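Local coordinates for protein exonuclease (Laribacter hongkongensis, PDB 3SYY) that digests double-stranded DNA as an alkaline exonuclease of strict 5'-3' polarity, carrying magnesium ions in a PD-(D/E)XK-type nuclease fold, at residues Lys15-Arg20 with Gln37-Glu42; Ser19-Val24 with Thr182-Phe187; Cys150-Tyr155 with Gln164-Arg169; Ile89-Ile94 with Met142-Arg147; Cys45-Gly50 with Glu190-Ile195. One frame throughout, in Å; residues are numbered along the deposited sequence.

Contact 1: residues Lys15-Arg20 with Gln37-Glu42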
# COMPACT_ATOMS: atom_id res chain seq x y z
N LYS A 15 1.66 20.76 -16.87
CA LYS A 15 2.89 20.64 -17.68
C LYS A 15 3.56 19.30 -17.50
O LYS A 15 3.49 18.70 -16.43
CB LYS A 15 3.90 21.75 -17.32
CG LYS A 15 3.43 23.15 -17.65
CD LYS A 15 4.51 24.19 -17.28
CE LYS A 15 4.06 25.56 -17.63
NZ LYS A 15 4.98 26.57 -17.01
N VAL A 16 4.20 18.81 -18.56
CA VAL A 16 5.14 17.73 -18.46
C VAL A 16 6.38 18.30 -17.74
O VAL A 16 6.89 19.35 -18.12
CB VAL A 16 5.51 17.18 -19.82
CG1 VAL A 16 6.63 16.14 -19.70
CG2 VAL A 16 4.27 16.55 -20.47
N THR A 17 6.84 17.61 -16.69
CA THR A 17 8.04 18.09 -16.00
C THR A 17 9.18 17.10 -16.17
O THR A 17 8.98 15.92 -16.45
CB THR A 17 7.80 18.37 -14.51
OG1 THR A 17 7.26 17.17 -13.90
CG2 THR A 17 6.84 19.54 -14.30
N ALA A 18 10.41 17.59 -16.02
CA ALA A 18 11.59 16.75 -16.19
C ALA A 18 11.53 15.48 -15.28
O ALA A 18 11.93 14.41 -15.69
CB ALA A 18 12.87 17.57 -15.83
N SER A 19 11.02 15.64 -14.07
CA SER A 19 10.97 14.51 -13.12
C SER A 19 10.04 13.39 -13.57
O SER A 19 10.07 12.29 -13.02
CB SER A 19 10.56 15.01 -11.74
OG SER A 19 9.33 15.69 -11.84
N ARG A 20 9.23 13.65 -14.61
CA ARG A 20 8.26 12.65 -15.06
C ARG A 20 8.54 12.20 -16.46
O ARG A 20 7.78 11.40 -17.05
CB ARG A 20 6.82 13.20 -14.97
CG ARG A 20 6.41 13.65 -13.54
CD ARG A 20 6.40 12.47 -12.54
NE ARG A 20 5.40 11.43 -12.84
CZ ARG A 20 4.09 11.51 -12.60
NH1 ARG A 20 3.54 12.58 -12.01
NH2 ARG A 20 3.30 10.49 -12.92
N GLN A 37 0.30 6.32 -19.82
CA GLN A 37 -1.14 6.60 -19.74
C GLN A 37 -1.61 7.16 -18.42
O GLN A 37 -2.47 8.05 -18.38
CB GLN A 37 -1.95 5.36 -20.20
CG GLN A 37 -1.58 5.02 -21.70
CD GLN A 37 -1.39 6.31 -22.65
OE1 GLN A 37 -2.33 7.16 -22.79
NE2 GLN A 37 -0.17 6.45 -23.29
N ASN A 38 -1.05 6.67 -17.30
CA ASN A 38 -1.43 7.23 -15.99
C ASN A 38 -0.99 8.68 -15.83
O ASN A 38 -1.72 9.49 -15.27
CB ASN A 38 -0.85 6.38 -14.82
CG ASN A 38 -1.47 5.00 -14.76
OD1 ASN A 38 -2.60 4.80 -15.20
ND2 ASN A 38 -0.72 4.02 -14.25
N TYR A 39 0.20 9.02 -16.32
CA TYR A 39 0.64 10.43 -16.27
C TYR A 39 -0.24 11.28 -17.18
O TYR A 39 -0.62 12.36 -16.82
CB TYR A 39 2.11 10.52 -16.74
CG TYR A 39 2.76 11.87 -16.53
CD1 TYR A 39 2.47 12.64 -15.42
CD2 TYR A 39 3.70 12.35 -17.45
CE1 TYR A 39 3.10 13.88 -15.22
CE2 TYR A 39 4.32 13.57 -17.26
CZ TYR A 39 4.03 14.32 -16.18
OH TYR A 39 4.65 15.53 -16.01
N MET A 40 -0.53 10.78 -18.37
CA MET A 40 -1.42 11.50 -19.31
C MET A 40 -2.76 11.85 -18.61
O MET A 40 -3.19 13.01 -18.62
CB MET A 40 -1.57 10.64 -20.55
CG MET A 40 -2.79 10.91 -21.36
SD MET A 40 -2.37 11.97 -22.68
CE MET A 40 -1.17 11.00 -23.59
N ALA A 41 -3.35 10.87 -17.91
CA ALA A 41 -4.60 11.07 -17.17
C ALA A 41 -4.40 12.12 -16.09
O ALA A 41 -5.25 13.01 -15.89
CB ALA A 41 -5.10 9.71 -16.58
N GLU A 42 -3.26 12.09 -15.40
CA GLU A 42 -3.00 13.08 -14.38
C GLU A 42 -2.99 14.49 -14.97
O GLU A 42 -3.52 15.44 -14.37
CB GLU A 42 -1.59 12.87 -13.77
CG GLU A 42 -1.48 12.06 -12.53
CD GLU A 42 0.01 11.90 -12.15
OE1 GLU A 42 0.54 10.80 -12.36
OE2 GLU A 42 0.60 12.90 -11.72
O HOH W 1 4.51 16.78 -13.80

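Contact 2: residues Ser19-Val24 with Thr182-Phe187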
# COMPACT_ATOMS: atom_id res chain seq x y z
N SER A 19 11.02 15.64 -14.07
CA SER A 19 10.97 14.51 -13.12
C SER A 19 10.04 13.39 -13.57
O SER A 19 10.07 12.29 -13.02
CB SER A 19 10.56 15.01 -11.74
OG SER A 19 9.33 15.69 -11.84
N ARG A 20 9.23 13.65 -14.61
CA ARG A 20 8.26 12.65 -15.06
C ARG A 20 8.54 12.20 -16.46
O ARG A 20 7.78 11.40 -17.05
CB ARG A 20 6.82 13.20 -14.97
CG ARG A 20 6.41 13.65 -13.54
CD ARG A 20 6.40 12.47 -12.54
NE ARG A 20 5.40 11.43 -12.84
CZ ARG A 20 4.09 11.51 -12.60
NH1 ARG A 20 3.54 12.58 -12.01
NH2 ARG A 20 3.30 10.49 -12.92
N VAL A 21 9.63 12.70 -17.05
CA VAL A 21 9.91 12.33 -18.44
C VAL A 21 10.06 10.83 -18.60
O VAL A 21 9.64 10.25 -19.62
CB VAL A 21 11.11 13.11 -19.02
CG1 VAL A 21 11.58 12.47 -20.29
CG2 VAL A 21 10.68 14.51 -19.32
N ALA A 22 10.65 10.16 -17.60
CA ALA A 22 10.77 8.71 -17.72
C ALA A 22 9.39 8.01 -17.86
O ALA A 22 9.26 7.01 -18.58
CB ALA A 22 11.54 8.12 -16.52
N ASP A 23 8.37 8.52 -17.19
CA ASP A 23 7.01 7.97 -17.34
C ASP A 23 6.46 8.19 -18.76
O ASP A 23 5.77 7.32 -19.30
CB ASP A 23 6.11 8.58 -16.31
CG ASP A 23 6.41 8.06 -14.91
OD1 ASP A 23 7.02 6.98 -14.83
OD2 ASP A 23 6.07 8.72 -13.93
N VAL A 24 6.76 9.36 -19.32
CA VAL A 24 6.41 9.63 -20.71
C VAL A 24 7.01 8.58 -21.66
O VAL A 24 6.29 8.02 -22.46
CB VAL A 24 6.79 11.04 -21.12
CG1 VAL A 24 6.54 11.30 -22.62
CG2 VAL A 24 6.00 12.06 -20.30
N THR A 182 11.15 14.70 -28.98
CA THR A 182 10.22 14.07 -29.91
C THR A 182 9.08 13.41 -29.16
O THR A 182 7.89 13.68 -29.46
CB THR A 182 10.92 13.06 -30.76
OG1 THR A 182 11.88 13.76 -31.56
CG2 THR A 182 9.93 12.29 -31.68
N GLU A 183 9.44 12.55 -28.20
CA GLU A 183 8.44 11.86 -27.35
C GLU A 183 7.57 12.77 -26.57
O GLU A 183 6.35 12.51 -26.46
CB GLU A 183 9.11 10.93 -26.35
CG GLU A 183 9.87 9.86 -27.03
CD GLU A 183 9.24 8.51 -26.88
OE1 GLU A 183 8.04 8.43 -26.50
OE2 GLU A 183 9.94 7.51 -27.15
N VAL A 184 8.15 13.81 -26.00
CA VAL A 184 7.38 14.72 -25.17
C VAL A 184 6.42 15.57 -26.04
O VAL A 184 5.27 15.82 -25.66
CB VAL A 184 8.29 15.60 -24.29
CG1 VAL A 184 7.55 16.78 -23.73
CG2 VAL A 184 8.93 14.72 -23.17
N SER A 185 6.91 16.00 -27.21
CA SER A 185 6.03 16.61 -28.22
C SER A 185 4.83 15.74 -28.60
O SER A 185 3.72 16.24 -28.63
CB SER A 185 6.85 17.03 -29.46
OG SER A 185 7.55 18.23 -29.15
N ALA A 186 5.06 14.47 -28.88
CA ALA A 186 3.98 13.55 -29.25
C ALA A 186 2.99 13.38 -28.10
O ALA A 186 1.76 13.37 -28.30
CB ALA A 186 4.55 12.23 -29.63
N PHE A 187 3.54 13.22 -26.88
CA PHE A 187 2.71 13.12 -25.69
C PHE A 187 1.90 14.37 -25.44
O PHE A 187 0.71 14.28 -25.09
CB PHE A 187 3.63 12.76 -24.49
CG PHE A 187 2.93 12.69 -23.16
CD1 PHE A 187 2.66 11.43 -22.59
CD2 PHE A 187 2.65 13.83 -22.46
CE1 PHE A 187 2.11 11.33 -21.35
CE2 PHE A 187 2.07 13.75 -21.19
CZ PHE A 187 1.80 12.45 -20.65

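Contact 3: residues Cys150-Tyr155 with Gln164-Arg169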
# COMPACT_ATOMS: atom_id res chain seq x y z
N CYS A 150 25.30 18.31 -15.75
CA CYS A 150 24.57 18.36 -14.47
C CYS A 150 25.32 17.41 -13.56
O CYS A 150 25.62 16.29 -13.93
CB CYS A 150 23.15 17.85 -14.64
SG CYS A 150 22.20 17.90 -13.07
N ASP A 151 25.66 17.90 -12.38
CA ASP A 151 26.30 17.06 -11.36
C ASP A 151 25.16 16.40 -10.57
O ASP A 151 24.31 17.06 -10.01
CB ASP A 151 27.09 17.96 -10.42
CG ASP A 151 28.56 18.18 -10.91
OD1 ASP A 151 29.03 17.39 -11.76
OD2 ASP A 151 29.20 19.15 -10.47
N PHE A 152 25.15 15.09 -10.58
CA PHE A 152 24.14 14.34 -9.85
C PHE A 152 24.70 14.08 -8.46
O PHE A 152 25.78 13.52 -8.34
CB PHE A 152 23.95 13.03 -10.56
CG PHE A 152 23.04 12.08 -9.82
CD1 PHE A 152 23.56 11.10 -8.97
CD2 PHE A 152 21.66 12.17 -9.99
CE1 PHE A 152 22.69 10.19 -8.29
CE2 PHE A 152 20.79 11.27 -9.33
CZ PHE A 152 21.31 10.30 -8.44
N VAL A 153 24.04 14.56 -7.42
CA VAL A 153 24.51 14.38 -6.04
C VAL A 153 23.52 13.44 -5.35
O VAL A 153 22.30 13.67 -5.46
CB VAL A 153 24.50 15.72 -5.30
CG1 VAL A 153 24.84 15.54 -3.76
CG2 VAL A 153 25.55 16.69 -5.96
N SER A 154 24.03 12.38 -4.70
CA SER A 154 23.24 11.62 -3.71
C SER A 154 23.84 11.86 -2.31
O SER A 154 25.09 11.87 -2.17
CB SER A 154 23.21 10.14 -4.12
OG SER A 154 22.45 9.33 -3.24
N TYR A 155 23.00 12.10 -1.30
CA TYR A 155 23.49 12.45 0.03
C TYR A 155 22.69 11.75 1.13
O TYR A 155 21.44 11.81 1.14
CB TYR A 155 23.37 13.94 0.24
CG TYR A 155 23.84 14.45 1.56
CD1 TYR A 155 25.22 14.53 1.86
CD2 TYR A 155 22.94 14.94 2.50
CE1 TYR A 155 25.64 15.02 3.10
CE2 TYR A 155 23.35 15.44 3.72
CZ TYR A 155 24.71 15.49 4.00
OH TYR A 155 25.08 15.97 5.22
N GLN A 164 28.78 9.51 3.02
CA GLN A 164 27.61 10.36 3.04
C GLN A 164 27.36 11.02 1.67
O GLN A 164 26.19 11.29 1.32
CB GLN A 164 27.75 11.43 4.09
CG GLN A 164 27.70 10.88 5.53
CD GLN A 164 27.98 11.93 6.59
OE1 GLN A 164 27.79 11.68 7.80
NE2 GLN A 164 28.46 13.09 6.17
N TYR A 165 28.45 11.28 0.93
CA TYR A 165 28.39 12.17 -0.24
C TYR A 165 28.84 11.51 -1.51
O TYR A 165 29.91 10.89 -1.53
CB TYR A 165 29.20 13.43 0.03
CG TYR A 165 29.32 14.34 -1.17
CD1 TYR A 165 28.31 15.26 -1.47
CD2 TYR A 165 30.46 14.30 -1.97
CE1 TYR A 165 28.43 16.13 -2.58
CE2 TYR A 165 30.61 15.14 -3.05
CZ TYR A 165 29.62 16.06 -3.35
OH TYR A 165 29.84 16.86 -4.45
N PHE A 166 27.98 11.57 -2.55
CA PHE A 166 28.32 10.99 -3.85
C PHE A 166 27.97 12.00 -4.91
O PHE A 166 26.91 12.66 -4.85
CB PHE A 166 27.53 9.68 -4.11
CG PHE A 166 27.64 9.19 -5.54
CD1 PHE A 166 28.65 8.34 -5.90
CD2 PHE A 166 26.76 9.65 -6.53
CE1 PHE A 166 28.79 7.90 -7.18
CE2 PHE A 166 26.88 9.23 -7.82
CZ PHE A 166 27.87 8.33 -8.16
N CYS A 167 28.86 12.16 -5.88
CA CYS A 167 28.58 13.10 -6.97
C CYS A 167 29.22 12.58 -8.24
O CYS A 167 30.38 12.04 -8.21
CB CYS A 167 29.02 14.51 -6.62
SG CYS A 167 28.85 15.72 -8.00
N THR A 168 28.48 12.66 -9.34
CA THR A 168 29.04 12.26 -10.67
C THR A 168 28.46 13.20 -11.73
O THR A 168 27.31 13.66 -11.60
CB THR A 168 28.79 10.78 -11.00
OG1 THR A 168 29.60 10.36 -12.10
CG2 THR A 168 27.27 10.49 -11.34
N ARG A 169 29.25 13.50 -12.77
CA ARG A 169 28.85 14.50 -13.76
C ARG A 169 28.22 13.86 -14.95
O ARG A 169 28.78 12.90 -15.51
CB ARG A 169 30.03 15.32 -14.27
CG ARG A 169 29.53 16.61 -15.01
CD ARG A 169 30.61 17.67 -15.02
NE ARG A 169 30.67 18.39 -13.74
CZ ARG A 169 31.41 19.47 -13.56
NH1 ARG A 169 32.12 19.94 -14.57
NH2 ARG A 169 31.43 20.09 -12.40

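Contact 4: residues Ile89-Ile94 with Met142-Arg147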
# COMPACT_ATOMS: atom_id res chain seq x y z
N ILE A 89 11.91 26.25 -15.13
CA ILE A 89 12.38 26.84 -16.37
C ILE A 89 11.63 26.18 -17.51
O ILE A 89 11.74 24.97 -17.71
CB ILE A 89 13.91 26.54 -16.57
CG1 ILE A 89 14.72 26.99 -15.34
CG2 ILE A 89 14.45 27.17 -17.88
CD1 ILE A 89 14.65 28.45 -15.11
N ASP A 90 10.90 26.97 -18.28
CA ASP A 90 10.18 26.42 -19.43
C ASP A 90 11.11 26.01 -20.57
O ASP A 90 12.19 26.61 -20.78
CB ASP A 90 9.07 27.41 -19.85
CG ASP A 90 8.00 27.55 -18.78
OD1 ASP A 90 7.45 26.52 -18.29
OD2 ASP A 90 7.71 28.67 -18.37
N HIS A 91 10.75 24.97 -21.30
CA HIS A 91 11.55 24.57 -22.43
C HIS A 91 11.54 25.76 -23.40
O HIS A 91 10.53 26.48 -23.49
CB HIS A 91 10.97 23.32 -23.08
CG HIS A 91 11.75 22.83 -24.25
ND1 HIS A 91 12.65 21.78 -24.17
CD2 HIS A 91 11.76 23.24 -25.54
CE1 HIS A 91 13.18 21.56 -25.37
NE2 HIS A 91 12.64 22.42 -26.22
N PRO A 92 12.70 26.05 -24.02
CA PRO A 92 12.72 27.27 -24.87
C PRO A 92 11.65 27.31 -26.01
O PRO A 92 11.16 28.38 -26.32
CB PRO A 92 14.17 27.30 -25.43
CG PRO A 92 14.73 25.92 -25.20
CD PRO A 92 14.01 25.41 -23.94
N THR A 93 11.27 26.15 -26.57
CA THR A 93 10.33 26.07 -27.71
C THR A 93 9.10 25.12 -27.59
O THR A 93 8.12 25.21 -28.38
CB THR A 93 11.09 25.71 -28.99
OG1 THR A 93 11.60 24.38 -28.86
CG2 THR A 93 12.26 26.72 -29.22
N ILE A 94 9.14 24.18 -26.65
CA ILE A 94 8.00 23.26 -26.49
C ILE A 94 7.09 23.76 -25.38
O ILE A 94 7.44 23.75 -24.18
CB ILE A 94 8.45 21.81 -26.23
CG1 ILE A 94 9.38 21.35 -27.34
CG2 ILE A 94 7.19 20.89 -26.03
CD1 ILE A 94 10.01 19.94 -27.12
N MET A 142 18.79 19.92 -18.83
CA MET A 142 19.75 20.50 -19.81
C MET A 142 19.04 21.03 -21.08
O MET A 142 19.32 22.16 -21.53
CB MET A 142 20.84 19.48 -20.14
CG MET A 142 21.84 19.42 -18.97
SD MET A 142 23.26 18.36 -19.24
CE MET A 142 22.75 16.74 -18.70
N ALA A 143 18.09 20.25 -21.58
CA ALA A 143 17.19 20.67 -22.69
C ALA A 143 16.51 21.98 -22.40
O ALA A 143 16.53 22.90 -23.25
CB ALA A 143 16.19 19.62 -22.99
N CYS A 144 15.90 22.09 -21.22
CA CYS A 144 15.19 23.31 -20.87
C CYS A 144 16.04 24.54 -20.62
O CYS A 144 15.60 25.67 -20.88
CB CYS A 144 14.27 23.10 -19.69
SG CYS A 144 12.90 21.95 -20.06
N THR A 145 17.25 24.35 -20.09
CA THR A 145 18.04 25.48 -19.66
C THR A 145 19.13 25.83 -20.64
O THR A 145 19.75 26.87 -20.48
CB THR A 145 18.81 25.20 -18.33
OG1 THR A 145 19.51 23.95 -18.46
CG2 THR A 145 17.85 25.22 -17.12
N GLY A 146 19.44 24.94 -21.58
CA GLY A 146 20.58 25.15 -22.46
C GLY A 146 21.93 24.81 -21.82
O GLY A 146 23.00 25.08 -22.40
N ARG A 147 21.91 24.20 -20.62
CA ARG A 147 23.19 23.90 -19.95
C ARG A 147 23.89 22.70 -20.50
O ARG A 147 23.32 21.89 -21.26
CB ARG A 147 23.02 23.81 -18.44
CG ARG A 147 22.46 25.07 -17.88
CD ARG A 147 23.55 25.89 -17.24
NE ARG A 147 23.06 27.20 -16.86
CZ ARG A 147 23.57 27.92 -15.87
NH1 ARG A 147 24.54 27.41 -15.12
NH2 ARG A 147 23.10 29.12 -15.60

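Contact 5: residues Cys45-Gly50 with Glu190-Ile195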
# COMPACT_ATOMS: atom_id res chain seq x y z
N CYS A 45 -6.55 15.73 -16.12
CA CYS A 45 -7.35 16.18 -15.00
C CYS A 45 -6.85 17.53 -14.44
O CYS A 45 -7.63 18.36 -14.02
CB CYS A 45 -7.47 15.09 -13.90
SG CYS A 45 -8.18 13.56 -14.57
N GLN A 46 -5.52 17.74 -14.39
CA GLN A 46 -5.02 19.04 -13.94
C GLN A 46 -5.49 20.18 -14.86
O GLN A 46 -5.92 21.19 -14.38
CB GLN A 46 -3.47 19.04 -13.90
CG GLN A 46 -2.92 18.22 -12.72
CD GLN A 46 -1.38 18.21 -12.63
OE1 GLN A 46 -0.70 19.01 -13.25
NE2 GLN A 46 -0.85 17.25 -11.90
N ARG A 47 -5.39 19.99 -16.16
CA ARG A 47 -5.77 21.04 -17.11
C ARG A 47 -7.27 21.30 -17.07
O ARG A 47 -7.69 22.44 -17.08
CB ARG A 47 -5.30 20.68 -18.50
CG ARG A 47 -3.80 20.87 -18.63
CD ARG A 47 -3.37 20.65 -20.07
NE ARG A 47 -1.91 20.66 -20.24
CZ ARG A 47 -1.28 21.04 -21.35
NH1 ARG A 47 -1.98 21.45 -22.42
NH2 ARG A 47 0.04 20.97 -21.40
N LEU A 48 -8.07 20.25 -16.97
CA LEU A 48 -9.54 20.39 -16.93
C LEU A 48 -10.06 20.97 -15.64
O LEU A 48 -10.94 21.87 -15.67
CB LEU A 48 -10.21 19.03 -17.20
CG LEU A 48 -10.18 18.59 -18.65
CD1 LEU A 48 -10.71 17.13 -18.75
CD2 LEU A 48 -11.01 19.61 -19.56
N THR A 49 -9.53 20.49 -14.50
CA THR A 49 -10.02 20.94 -13.19
C THR A 49 -9.32 22.19 -12.66
O THR A 49 -9.84 22.90 -11.76
CB THR A 49 -9.81 19.86 -12.11
OG1 THR A 49 -8.40 19.64 -11.92
CG2 THR A 49 -10.48 18.58 -12.52
N GLY A 50 -8.14 22.49 -13.21
CA GLY A 50 -7.39 23.62 -12.72
C GLY A 50 -6.72 23.41 -11.36
O GLY A 50 -6.23 24.36 -10.79
N GLU A 190 -1.11 14.53 -27.90
CA GLU A 190 -2.19 13.63 -27.49
C GLU A 190 -2.95 14.17 -26.34
O GLU A 190 -4.20 14.13 -26.35
CB GLU A 190 -1.71 12.23 -27.15
CG GLU A 190 -1.10 11.48 -28.31
CD GLU A 190 -0.30 10.26 -27.80
OE1 GLU A 190 0.76 9.96 -28.38
OE2 GLU A 190 -0.72 9.65 -26.81
N LEU A 191 -2.23 14.69 -25.35
CA LEU A 191 -2.83 15.40 -24.22
C LEU A 191 -3.74 16.57 -24.63
O LEU A 191 -4.90 16.66 -24.18
CB LEU A 191 -1.71 15.86 -23.25
CG LEU A 191 -2.02 16.83 -22.13
CD1 LEU A 191 -3.01 16.18 -21.23
CD2 LEU A 191 -0.71 17.04 -21.32
N GLU A 192 -3.24 17.46 -25.46
CA GLU A 192 -4.04 18.60 -25.89
C GLU A 192 -5.27 18.21 -26.76
O GLU A 192 -6.37 18.76 -26.58
CB GLU A 192 -3.14 19.58 -26.58
CG GLU A 192 -2.39 20.35 -25.54
CD GLU A 192 -1.22 21.08 -26.12
OE1 GLU A 192 -0.69 21.93 -25.38
OE2 GLU A 192 -0.84 20.81 -27.28
N ALA A 193 -5.07 17.23 -27.63
CA ALA A 193 -6.18 16.69 -28.43
C ALA A 193 -7.22 16.04 -27.55
O ALA A 193 -8.42 16.17 -27.79
CB ALA A 193 -5.66 15.67 -29.43
N GLU A 194 -6.78 15.30 -26.53
CA GLU A 194 -7.74 14.66 -25.68
C GLU A 194 -8.62 15.67 -24.95
O GLU A 194 -9.84 15.47 -24.85
CB GLU A 194 -7.10 13.63 -24.77
CG GLU A 194 -8.07 13.02 -23.86
CD GLU A 194 -8.10 11.49 -23.96
OE1 GLU A 194 -7.21 10.87 -24.57
OE2 GLU A 194 -9.04 10.93 -23.41
N ILE A 195 -8.01 16.74 -24.46
CA ILE A 195 -8.70 17.81 -23.81
C ILE A 195 -9.68 18.51 -24.79
O ILE A 195 -10.81 18.78 -24.44
CB ILE A 195 -7.72 18.79 -23.27
CG1 ILE A 195 -7.03 18.15 -22.02
CG2 ILE A 195 -8.43 20.07 -22.81
CD1 ILE A 195 -5.81 18.86 -21.61
O HOH W 2 1.16 22.32 -23.65

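Contact 1: residues Lys15-Arg20 with Gln37-Glu42
Arg20 and Glu42 form a two-pronged salt bridge. The guanidinium presents its end: Arg20 NH1 reaches Glu42 OE2 at 3.0 Å and Arg20 NH2 reaches Glu42 OE1 at 2.8 Å, both N-H bonds nearly straight. Each carboxylate oxygen is met on its syn side, and the two flat groups are 24° apart. The arginine chain, bent at chi2 and chi3, folds back over Tyr39. Face contacts follow: Arg20 CB lies over one face of the tyrosine ring, 3.2 Å from Tyr39 CZ, while Tyr39 CD1 sits 3.3 Å above the guanidinium plane, toward its rim. Because the planes diverge by 41°, this is an oblique overlap.

The phenol end is polar. Thr17 N donates to Tyr39 OH over 3.1 Å, and a water 2.5 Å from Tyr39 OH also meets Thr17 OG1. Val16 CG1 adds an apolar touch at the ring edge, 4.2 Å from Tyr39 CE2.

The contact joins helix 34-49 to strand 16-17, which hydrogen-bonds to the chain around strand 97-99; helix 174-205 packs on Val16 and Met40, and helix 132-145 on Ala18.

Contact 2: residues Ser19-Val24 with Thr182-Phe187
Val24 lays its CG2 methyl over the centre of the Phe187 ring, 4.0 Å from the ring centroid and 7° off the normal, a CH-pi contact. Its other methyl, CG1, reaches the root of the same side chain, 3.8 Å from Phe187 CB, and so the two methyls span the ring face and the CB-CG root of the phenylalanine. Phe187 CG stands anti to its backbone N (chi1 177°), where Val24 CG1 meets it.

Val184, about one turn earlier on helix 174-205, extends the apolar surface. Its CG2 meets two residues of the short helix, Val24 CG1 and Val21 CG2, each at 4.2 Å. Val24 CG1 also lies 4.0 Å from the backbone oxygen Glu183 O. No hydrogen bond crosses between the segments, and the buried interface is held by methyl and ring packing. Polar ends are paired to the side: Glu183 OE2 has a salt bridge to Lys27, and Arg20 NE binds Asp23 OD2 through the anti lone pair at 3.0 Å.

Helix 21-25 is thus seated against helix 174-205. Phe97 of strand 97-99 touches both Val21 and Val184, Tyr39 of helix 34-49 packs on Val24, and Thr140 of helix 132-145 meets Val21.

Contact 3: residues Cys150-Tyr155 with Gln164-Arg169
Strands 149-155 and 165-171 form the beta hairpin at one border of the five-stranded sheet, where strand 149-155 runs parallel to the metal-binding strand 109-114. The short segments run antiparallel, their axes 160° apart. Phe152 with Thr168 and Ser154 with Phe166 are hydrogen-bonded pairs. Phe152 N donates to Thr168 O at 2.8 Å, and Thr168 N donates back to Phe152 O; Ser154 and Phe166 exchange bonds likewise.

Phe152 and Phe166 share one face of the sheet and meet at their edges, Phe152 CD1 to Phe166 CE2, 4.0 Å apart. On the other face Val153 CG1 touches Tyr165 CE1 at 3.8 Å, and Val153 CG2 lies beside Cys167 SG, which also approaches Asp151 CB.

At the Asp151-Arg169 pair a salt bridge closes side-on. Arg169 NE meets Asp151 OD1 at 2.8 Å in a nearly straight bond, and Arg169 NH2 reaches Asp151 OD2 at 3.1 Å. The planes of carboxylate and guanidinium are 37° apart, both oxygens being met on the syn side. In the arginine, chi3 (-80°) bends the chain and sets NE within bonding distance of OD1.

Asp151 OD2 also bonds to Tyr75 OH, and Arg169 makes a cation-pi contact with Trp149. The buried carboxylate therefore has partners at both oxygens, which would probably stabilise its charge.

Contact 4: residues Ile89-Ile94 with Met142-Arg147
Cys144 and His91 make the close-packed part of this contact, their CA atoms 4.2 Å apart. Placed beside its own backbone N (chi1 -66°), Cys144 SG lies 3.8 Å from both CA and CB of His91 and comes to the imidazole at its edge, 5.1 Å from the ring centroid. The ring itself is sandwiched within its own segment, between Pro92 CD over one face and Ile94 CD1 over the opposite one; Phe97 also meets it, with the ring planes nearly parallel. Beside this core Ile89 CG2 rests 3.5 Å from Cys144 O and 4.0 Å from Thr145 CG2, and the Ile89 and Thr145 side chains cross at about a right angle.

Toward solvent the packing is thinner. Exposed Pro92 leans CD on the last turn of the helix, 3.5 Å from Cys144 O, and exposed Asp90 turns away to a salt bridge with Lys15. No hydrogen bond spans the segments.

Within its own segment, Thr145 OG1 accepts from Arg147 N at 3.2 Å, an ST turn, and also bonds to Gln141 O. Gly146, with positive phi, is the first residue to depart from helical geometry. The arrangement is a helix C-terminus packed against a short edge strand and the turn after it.

Contact 5: residues Cys45-Gly50 with Glu190-Ile195
The short segments of helices 34-49 and 174-205 pass with axes 10.7 Å apart at an angle of 41°, Leu48 and Ile195 having the nearest CA atoms. Arg47 reaches across to helix 174-205, extended from CG to NE. Ile195 CD1 packs at about a right angle against its aliphatic part, 3.4 Å from Arg47 CD, and Leu191 CD2 sits 3.7 Å above one face of the guanidinium, toward the rim. At the edge of that group Arg47 NH1 donates to Glu192 OE1 at 3.3 Å and 165°, a long salt bridge that uses the anti lone pair. A water lying in the guanidinium plane doubles the link, accepting from Arg47 NH2 at 2.9 Å and donating to Glu192 OE1 at 2.6 Å.

This is helix-to-helix packing at the C-terminal end of helix 34-49, where Gly50 turns out with positive phi; a second subunit also borders it, its Leu159 packing on Leu48 and its Lys126 pairing with Glu194. Arg47 NE is engaged by Gly14 O, which gives the guanidinium a further hold.

Leu48 slides past Ile195 in the opposite direction, Leu48 CD2 to Ile195 CG2 at 4.2 Å. Thr49 OG1 and Thr49 N reach Cys45 O from opposite faces of its plane, the hydroxyl at 2.6 Å.

How the contacts relate
Contacts 1 and 2 share Ser19 and Arg20 and merge into one core, their centres 7 Å apart: Phe187 CE2 packs 3.6 Å from Val16 CG2. Helix 34-49 serves contacts 1 and 5, which touch, Met40 SD of contact 1 lying 3.8 Å from Leu191 CA of contact 5; helix 174-205 serves contacts 2 and 5. A salt bridge, Lys15 NZ to Asp90 OD1 at 2.8 Å, joins contacts 1 and 4. Contact 3 meets contact 4, Cys150 N being 4.0 Å from Met142 SD. Ser100, Asp102, Glu112 and Ile113 hold two magnesium ions; one is about 8 Å from the Phe152 side chain, and the Cys150 and Glu112 side chains are about 4 Å apart. Contact 5 is remote from this site.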